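Long-range contacts in aminofutalosine deaminase (Helicobacter pylori, PDB 7LKK), which deaminates aminofutalosine in the menaquinone pathway, as a metal-dependent hydrolase of the amidohydrolase family: residues Ala74-Ala78 / Leu338-Leu342; Ser324-Asp328 / Glu341-Phe345; Phe25-Cys31 / Leu361-His367. One frame throughout, in Å; residues are numbered along the deposited sequence.

Contact 1: residues Ala74-Ala78 / Leu338-Leu342; sequences AFINA and LLDEL
The Phe-75 ring meets three leucines of helix 338-348, all obliquely. Leu-338 CD2 lies 3.5 Å from Phe-75 CB and also nears the root of the ring. Leu-339 comes at the far end. Its CD2 is 3.6 Å from Phe-75 CE2, and the two side chains cross at about a right angle. Leu-342 CD1 adds a looser touch, 4.5 Å from Phe-75 CZ. The amide of Asn-77 is the other flat group. Its OD1 lies 4.2 Å from Leu-338 CD1, and the two side chains run past each other in opposite directions.

Leu-338 has CG anti to the backbone N (chi1 -168°), and its two methyls divide the work. CD1 faces Asn-77, while CD2 touches Phe-75 and also comes 3.7 Å from Ile-76 O. The axes of the short segments 75-78 and 338-342 cross at 78° and come within 10.5 Å. This is strand-on-helix packing in the TIM-barrel fold of the amidohydrolases. Asn-77 ND2 is bonded to Gln-125. No hydrogen bond links the two segments, so apolar packing holds strand to helix, while the buried amide finds its partners in neighbouring parts of the fold.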
# COMPACT_ATOMS: atom_id res chain seq x y z
N ALA A 74 -21.32 7.28 1.57
CA ALA A 74 -20.12 8.02 1.93
C ALA A 74 -19.38 7.31 3.05
O ALA A 74 -19.98 6.66 3.91
CB ALA A 74 -20.48 9.45 2.36
N PHE A 75 -18.06 7.42 3.03
CA PHE A 75 -17.24 6.71 4.00
C PHE A 75 -17.32 7.37 5.37
O PHE A 75 -17.68 8.54 5.50
CB PHE A 75 -15.78 6.66 3.55
CG PHE A 75 -15.54 5.78 2.36
CD1 PHE A 75 -16.08 4.50 2.30
CD2 PHE A 75 -14.77 6.22 1.30
CE1 PHE A 75 -15.86 3.69 1.20
CE2 PHE A 75 -14.53 5.42 0.20
CZ PHE A 75 -15.08 4.15 0.15
N ILE A 76 -16.99 6.59 6.39
CA ILE A 76 -16.79 7.09 7.74
C ILE A 76 -15.35 6.80 8.13
O ILE A 76 -14.90 5.65 8.06
CB ILE A 76 -17.77 6.45 8.74
CG1 ILE A 76 -19.20 6.92 8.47
CG2 ILE A 76 -17.36 6.79 10.17
CD1 ILE A 76 -19.98 6.02 7.53
N ASN A 77 -14.62 7.85 8.51
CA ASN A 77 -13.24 7.73 8.98
C ASN A 77 -13.27 7.98 10.48
O ASN A 77 -13.27 9.13 10.93
CB ASN A 77 -12.32 8.71 8.25
CG ASN A 77 -10.85 8.48 8.55
OD1 ASN A 77 -10.49 7.51 9.22
ND2 ASN A 77 -10.00 9.37 8.06
N ALA A 78 -13.30 6.90 11.26
CA ALA A 78 -13.67 6.97 12.67
C ALA A 78 -12.55 7.43 13.59
O ALA A 78 -12.80 7.61 14.79
CB ALA A 78 -14.18 5.61 13.15
N LEU A 338 -8.96 7.74 2.70
CA LEU A 338 -9.40 6.47 3.25
C LEU A 338 -9.25 5.35 2.23
O LEU A 338 -9.03 4.19 2.61
CB LEU A 338 -10.85 6.56 3.73
CG LEU A 338 -11.32 5.38 4.59
CD1 LEU A 338 -10.41 5.17 5.79
CD2 LEU A 338 -12.76 5.56 5.04
N LEU A 339 -9.34 5.67 0.94
CA LEU A 339 -9.13 4.66 -0.10
C LEU A 339 -7.69 4.14 -0.08
O LEU A 339 -7.46 2.94 -0.26
CB LEU A 339 -9.48 5.24 -1.46
CG LEU A 339 -10.97 5.54 -1.68
CD1 LEU A 339 -11.18 6.44 -2.88
CD2 LEU A 339 -11.76 4.25 -1.82
N ASP A 340 -6.72 5.03 0.13
CA ASP A 340 -5.34 4.59 0.31
C ASP A 340 -5.21 3.69 1.53
O ASP A 340 -4.52 2.67 1.49
CB ASP A 340 -4.41 5.80 0.45
CG ASP A 340 -4.21 6.54 -0.86
OD1 ASP A 340 -4.68 6.05 -1.91
OD2 ASP A 340 -3.59 7.62 -0.84
N GLU A 341 -5.89 4.05 2.63
CA GLU A 341 -5.83 3.23 3.84
C GLU A 341 -6.44 1.86 3.61
O GLU A 341 -5.95 0.86 4.13
CB GLU A 341 -6.56 3.95 4.98
CG GLU A 341 -6.21 3.42 6.36
CD GLU A 341 -4.78 3.73 6.76
OE1 GLU A 341 -4.22 4.73 6.25
OE2 GLU A 341 -4.20 2.97 7.57
N LEU A 342 -7.52 1.79 2.83
CA LEU A 342 -8.16 0.51 2.56
C LEU A 342 -7.27 -0.39 1.72
O LEU A 342 -7.22 -1.61 1.94
CB LEU A 342 -9.51 0.73 1.87
CG LEU A 342 -10.55 1.43 2.76
CD1 LEU A 342 -11.83 1.72 1.98
CD2 LEU A 342 -10.84 0.61 4.00

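Contact 2: residues Ser324-Asp328 / Glu341-Phe345; sequences SVATD and ELRAF. With MCF ((8R)-3-(5-S-methyl-5-thio-beta-D-ribofuranosyl)-3,6,7,8-tetrahydroimidazo[4,5-d][1,3]diazepin-8-ol), chain J.
This is a buried, mainly apolar contact between the end of barrel strand 323-325, with the loop that follows it, and helix 338-348. The loop carries Asp-328, a ligand of the iron (III) ion.

Val-325 is the centre of the packing, and its two methyls go different ways. CG2 sits over one face of the Phe-345 ring in a CH-pi contact, 4.0 Å from the ring centroid and 11° off the normal. CG1 is anti to the backbone N (chi1 -177°), which turns it to Leu-342 and Glu-341 and leaves CG2 for Phe-345. CG1 lies 3.8 Å from Leu-342 CD2 and also touches Glu-341 CG. Pro-300 packs against both Val-325 and Phe-345.

Glu-341 turns along the loop through a bend at chi2 (68°). Its CG comes 3.4 Å from Ala-326 O, and its CB lies 3.9 Å from Thr-327 CG2. The carboxylate makes no direct hydrogen bond to 324-328. One water gives a hydrogen bond of 2.6 Å to Glu-341 OE2 and a weak one to Thr-327 O. Asn-333 ND2 bonds both Glu-341 OE1 and Thr-327 O, and Phe-301 N bonds OE2.

Thr-327 OG1 donates to Asp-328 O, 2.9 Å away. It approaches within the carbonyl plane, toward a lone pair of the oxygen. Asn-77 ND2 bonds the same OG1. The carboxylate end of Asp-328 leads off toward the inhibitor, with OD2 3.2 Å from MCF C8. Ser-302 OG is also bonded to Asp-328 OD2. The buried Glu-341 carboxylate is thus met by several donors, which would favour its charged form. Together with Thr-327, it probably helps to hold the loop that presents the metal ligand.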
# COMPACT_ATOMS: atom_id res chain seq x y z
N SER A 324 -13.63 -1.37 12.29
CA SER A 324 -13.71 -0.25 11.37
C SER A 324 -12.29 0.20 11.02
O SER A 324 -11.39 0.15 11.86
CB SER A 324 -14.49 0.92 11.97
OG SER A 324 -15.74 0.50 12.49
N VAL A 325 -12.11 0.64 9.78
CA VAL A 325 -10.79 1.01 9.26
C VAL A 325 -10.68 2.52 9.22
O VAL A 325 -11.56 3.20 8.67
CB VAL A 325 -10.56 0.40 7.86
CG1 VAL A 325 -9.15 0.75 7.37
CG2 VAL A 325 -10.77 -1.10 7.89
N ALA A 326 -9.60 3.05 9.80
CA ALA A 326 -9.39 4.49 9.89
C ALA A 326 -7.95 4.83 9.50
O ALA A 326 -7.05 4.00 9.56
CB ALA A 326 -9.68 5.02 11.30
N THR A 327 -7.76 6.09 9.11
CA THR A 327 -6.47 6.55 8.60
C THR A 327 -5.49 6.94 9.69
O THR A 327 -4.29 7.03 9.42
CB THR A 327 -6.67 7.76 7.68
OG1 THR A 327 -7.27 8.83 8.42
CG2 THR A 327 -7.55 7.41 6.50
N ASP A 328 -5.98 7.20 10.91
CA ASP A 328 -5.20 7.90 11.93
C ASP A 328 -4.83 9.28 11.40
O ASP A 328 -5.48 9.78 10.47
CB ASP A 328 -3.95 7.10 12.33
CG ASP A 328 -3.75 7.05 13.84
OD1 ASP A 328 -4.38 7.86 14.55
OD2 ASP A 328 -2.95 6.21 14.31
N GLU A 341 -5.89 4.05 2.63
CA GLU A 341 -5.83 3.23 3.84
C GLU A 341 -6.44 1.86 3.61
O GLU A 341 -5.95 0.86 4.13
CB GLU A 341 -6.56 3.95 4.98
CG GLU A 341 -6.21 3.42 6.36
CD GLU A 341 -4.78 3.73 6.76
OE1 GLU A 341 -4.22 4.73 6.25
OE2 GLU A 341 -4.20 2.97 7.57
N LEU A 342 -7.52 1.79 2.83
CA LEU A 342 -8.16 0.51 2.56
C LEU A 342 -7.27 -0.39 1.72
O LEU A 342 -7.22 -1.61 1.94
CB LEU A 342 -9.51 0.73 1.87
CG LEU A 342 -10.55 1.43 2.76
CD1 LEU A 342 -11.83 1.72 1.98
CD2 LEU A 342 -10.84 0.61 4.00
N ARG A 343 -6.54 0.18 0.75
CA ARG A 343 -5.60 -0.61 -0.02
C ARG A 343 -4.44 -1.09 0.85
O ARG A 343 -3.96 -2.22 0.70
CB ARG A 343 -5.09 0.18 -1.22
CG ARG A 343 -6.09 0.27 -2.36
CD ARG A 343 -5.51 1.00 -3.56
NE ARG A 343 -5.48 2.44 -3.36
CZ ARG A 343 -6.49 3.26 -3.65
NH1 ARG A 343 -7.62 2.77 -4.14
NH2 ARG A 343 -6.37 4.56 -3.44
N ALA A 344 -3.96 -0.24 1.77
CA ALA A 344 -2.96 -0.69 2.73
C ALA A 344 -3.52 -1.82 3.58
O ALA A 344 -2.81 -2.79 3.89
CB ALA A 344 -2.50 0.47 3.61
N PHE A 345 -4.80 -1.72 3.96
CA PHE A 345 -5.46 -2.77 4.72
C PHE A 345 -5.45 -4.09 3.96
O PHE A 345 -5.18 -5.15 4.55
CB PHE A 345 -6.90 -2.32 5.03
CG PHE A 345 -7.69 -3.28 5.87
CD1 PHE A 345 -7.49 -3.36 7.24
CD2 PHE A 345 -8.67 -4.07 5.29
CE1 PHE A 345 -8.23 -4.23 8.01
CE2 PHE A 345 -9.42 -4.94 6.06
CZ PHE A 345 -9.20 -5.02 7.42
O8 MCF J . -3.12 7.07 17.58
C8 MCF J . -1.91 7.51 17.02
C7 MCF J . -0.71 6.73 17.53
N6 MCF J . -0.92 6.30 18.89
C5 MCF J . -1.36 7.26 19.88
N4 MCF J . -1.63 8.67 19.64
C10 MCF J . -1.55 9.55 18.45
C9 MCF J . -1.70 9.03 17.18
N1 MCF J . -1.59 10.03 16.32
C2 MCF J . -1.39 11.17 16.98
N3 MCF J . -1.38 10.87 18.29
C1S MCF J . -1.18 11.90 19.35
C2S MCF J . -2.11 11.74 20.57
O2S MCF J . -3.32 12.34 20.34
O4S MCF J . -0.00 11.78 19.85
C4S MCF J . -0.09 12.37 21.35
C3S MCF J . -1.35 12.48 21.66
O3S MCF J . -1.75 13.93 21.66
C5S MCF J . 0.61 11.42 22.31
S5S MCF J . 1.30 12.36 23.70
C6S MCF J . 1.62 11.23 25.09
O HOH W 1 -3.21 4.11 9.68

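Contact 3: residues Phe25-Cys31 / Leu361-His367; sequences FLCNEKC and LLGATRH
Glu-29 uses both carboxylate oxygens on the helix segment. His-367 NE2 donates to Glu-29 OE1 over 3.0 Å. The bond is almost straight at 173°, lies in the ring plane and uses the syn lone pair. Ring and carboxylate are nearly coplanar. Arg-366 NH1 makes a salt bridge of 2.7 Å to the anti lone pair of Glu-29 OE2. It is short but bent, with the oxygen tilted out of the guanidinium plane. Guanidinium and carboxylate planes stand 83° apart.

Beside these charges the packing is mostly apolar. Leu-361 CD2 lies 3.7 Å from Phe-25 CD2 and also meets Cys-31 SG. Cys-27 SG is 3.8 Å from Leu-361 CG and 3.4 Å from Thr-365 OG1. A chi1 of 57° turns that OG1 back to donate to Leu-361 O, which accepts Ala-364 N on its opposite face. A methyl, Leu-362 CD2, meets a carbonyl oxygen, Asn-28 O, at 3.3 Å. Cys-27 O, buried 3.3 Å from Arg-366 CD, has no hydrogen-bond partner in the model.

The loop between strands 23-25 and 33-34, with a type I turn at Asn-28 to Cys-31, is thereby fixed to the junction of helices 353-364 and 366-371, away from the iron site.

Further out, Arg-366 NE pairs with Glu-378. His-367 ND1 bonds Val-323 O, so the ring is probably doubly protonated and cationic.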
# COMPACT_ATOMS: atom_id res chain seq x y z
N PHE A 25 -23.46 -0.46 -4.01
CA PHE A 25 -23.05 -1.18 -2.81
C PHE A 25 -23.96 -0.75 -1.67
O PHE A 25 -23.90 0.41 -1.23
CB PHE A 25 -21.59 -0.90 -2.47
CG PHE A 25 -20.61 -1.37 -3.52
CD1 PHE A 25 -21.00 -2.23 -4.53
CD2 PHE A 25 -19.29 -0.95 -3.47
CE1 PHE A 25 -20.09 -2.64 -5.49
CE2 PHE A 25 -18.38 -1.36 -4.42
CZ PHE A 25 -18.78 -2.21 -5.43
N LEU A 26 -24.81 -1.66 -1.19
CA LEU A 26 -25.72 -1.32 -0.10
C LEU A 26 -24.98 -1.17 1.22
O LEU A 26 -25.41 -0.39 2.08
CB LEU A 26 -26.81 -2.38 0.03
CG LEU A 26 -27.86 -2.47 -1.08
CD1 LEU A 26 -29.05 -3.28 -0.60
CD2 LEU A 26 -28.30 -1.08 -1.52
N CYS A 27 -23.89 -1.92 1.40
CA CYS A 27 -23.12 -1.92 2.64
C CYS A 27 -23.99 -2.30 3.84
O CYS A 27 -23.85 -1.75 4.93
CB CYS A 27 -22.42 -0.58 2.87
SG CYS A 27 -21.14 -0.25 1.64
N ASN A 28 -24.92 -3.23 3.63
CA ASN A 28 -25.45 -3.96 4.76
C ASN A 28 -24.44 -5.03 5.17
O ASN A 28 -23.44 -5.26 4.49
CB ASN A 28 -26.82 -4.56 4.43
CG ASN A 28 -26.85 -5.29 3.10
OD1 ASN A 28 -25.81 -5.53 2.48
ND2 ASN A 28 -28.05 -5.63 2.64
N GLU A 29 -24.71 -5.69 6.30
CA GLU A 29 -23.76 -6.70 6.76
C GLU A 29 -23.61 -7.83 5.75
O GLU A 29 -22.56 -8.49 5.72
CB GLU A 29 -24.20 -7.26 8.12
CG GLU A 29 -24.09 -6.26 9.28
CD GLU A 29 -22.70 -5.66 9.45
OE1 GLU A 29 -21.70 -6.35 9.16
OE2 GLU A 29 -22.61 -4.50 9.89
N LYS A 30 -24.63 -8.06 4.92
CA LYS A 30 -24.51 -9.00 3.80
C LYS A 30 -23.58 -8.47 2.71
O LYS A 30 -23.10 -9.26 1.89
CB LYS A 30 -25.89 -9.29 3.22
CG LYS A 30 -26.69 -10.31 4.01
CD LYS A 30 -28.11 -10.43 3.48
CE LYS A 30 -28.13 -10.69 1.98
NZ LYS A 30 -29.53 -10.81 1.47
N CYS A 31 -23.34 -7.15 2.68
CA CYS A 31 -22.52 -6.51 1.65
C CYS A 31 -23.12 -6.74 0.26
O CYS A 31 -22.44 -7.17 -0.67
CB CYS A 31 -21.07 -6.99 1.72
SG CYS A 31 -19.86 -5.72 1.33
N LEU A 361 -14.61 -2.87 3.03
CA LEU A 361 -15.70 -1.97 2.65
C LEU A 361 -16.63 -1.71 3.82
O LEU A 361 -16.98 -0.55 4.09
CB LEU A 361 -16.47 -2.56 1.47
CG LEU A 361 -17.69 -1.76 0.98
CD1 LEU A 361 -17.29 -0.34 0.61
CD2 LEU A 361 -18.36 -2.46 -0.20
N LEU A 362 -17.06 -2.76 4.52
CA LEU A 362 -17.90 -2.57 5.69
C LEU A 362 -17.15 -1.84 6.80
O LEU A 362 -17.76 -1.08 7.57
CB LEU A 362 -18.42 -3.92 6.20
CG LEU A 362 -19.35 -4.68 5.26
CD1 LEU A 362 -19.88 -5.94 5.92
CD2 LEU A 362 -20.49 -3.79 4.80
N GLY A 363 -15.84 -2.05 6.90
CA GLY A 363 -15.03 -1.31 7.85
C GLY A 363 -14.97 0.17 7.58
O GLY A 363 -14.70 0.96 8.50
N ALA A 364 -15.22 0.58 6.34
CA ALA A 364 -15.19 1.99 5.96
C ALA A 364 -16.58 2.61 5.88
O ALA A 364 -16.69 3.81 5.64
CB ALA A 364 -14.49 2.16 4.61
N THR A 365 -17.64 1.82 6.05
CA THR A 365 -18.99 2.34 5.93
C THR A 365 -19.83 2.01 7.15
O THR A 365 -19.83 2.76 8.13
CB THR A 365 -19.66 1.81 4.65
OG1 THR A 365 -19.66 0.38 4.66
CG2 THR A 365 -18.92 2.30 3.41
N ARG A 366 -20.55 0.88 7.11
CA ARG A 366 -21.55 0.59 8.13
C ARG A 366 -20.94 0.49 9.52
O ARG A 366 -21.51 1.01 10.50
CB ARG A 366 -22.28 -0.71 7.79
CG ARG A 366 -23.48 -1.00 8.67
CD ARG A 366 -24.25 -2.22 8.18
NE ARG A 366 -25.58 -2.28 8.77
CZ ARG A 366 -25.85 -2.83 9.95
NH1 ARG A 366 -24.88 -3.37 10.67
NH2 ARG A 366 -27.10 -2.84 10.40
N HIS A 367 -19.78 -0.16 9.65
CA HIS A 367 -19.19 -0.36 10.97
C HIS A 367 -18.75 0.96 11.59
O HIS A 367 -18.97 1.19 12.78
CB HIS A 367 -18.01 -1.34 10.87
CG HIS A 367 -18.41 -2.73 10.51
ND1 HIS A 367 -17.52 -3.78 10.48
CD2 HIS A 367 -19.62 -3.25 10.16
CE1 HIS A 367 -18.15 -4.89 10.13
NE2 HIS A 367 -19.43 -4.59 9.93

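Overall arrangement
Contacts 1 and 2 share Glu-341 and Leu-342 of helix 338-348, and their centres lie about 6 Å apart. They meet directly where Asn-77 ND2 lies 2.8 Å from Thr-327 OG1, a probable hydrogen bond. Contact 3 is farther out, its centre about 12 Å from that of contact 1 and about 14 Å from that of contact 2. Two probable backbone bonds of 2.9 Å connect it to them, Ile-76 N to Ala-364 O and Val-325 N to Gly-363 O. Contact 2 reaches the active site through Asp-328. The side chain of Asn-77 in contact 1 is about 10 Å from the iron ion. Contact 3 lies away from the site.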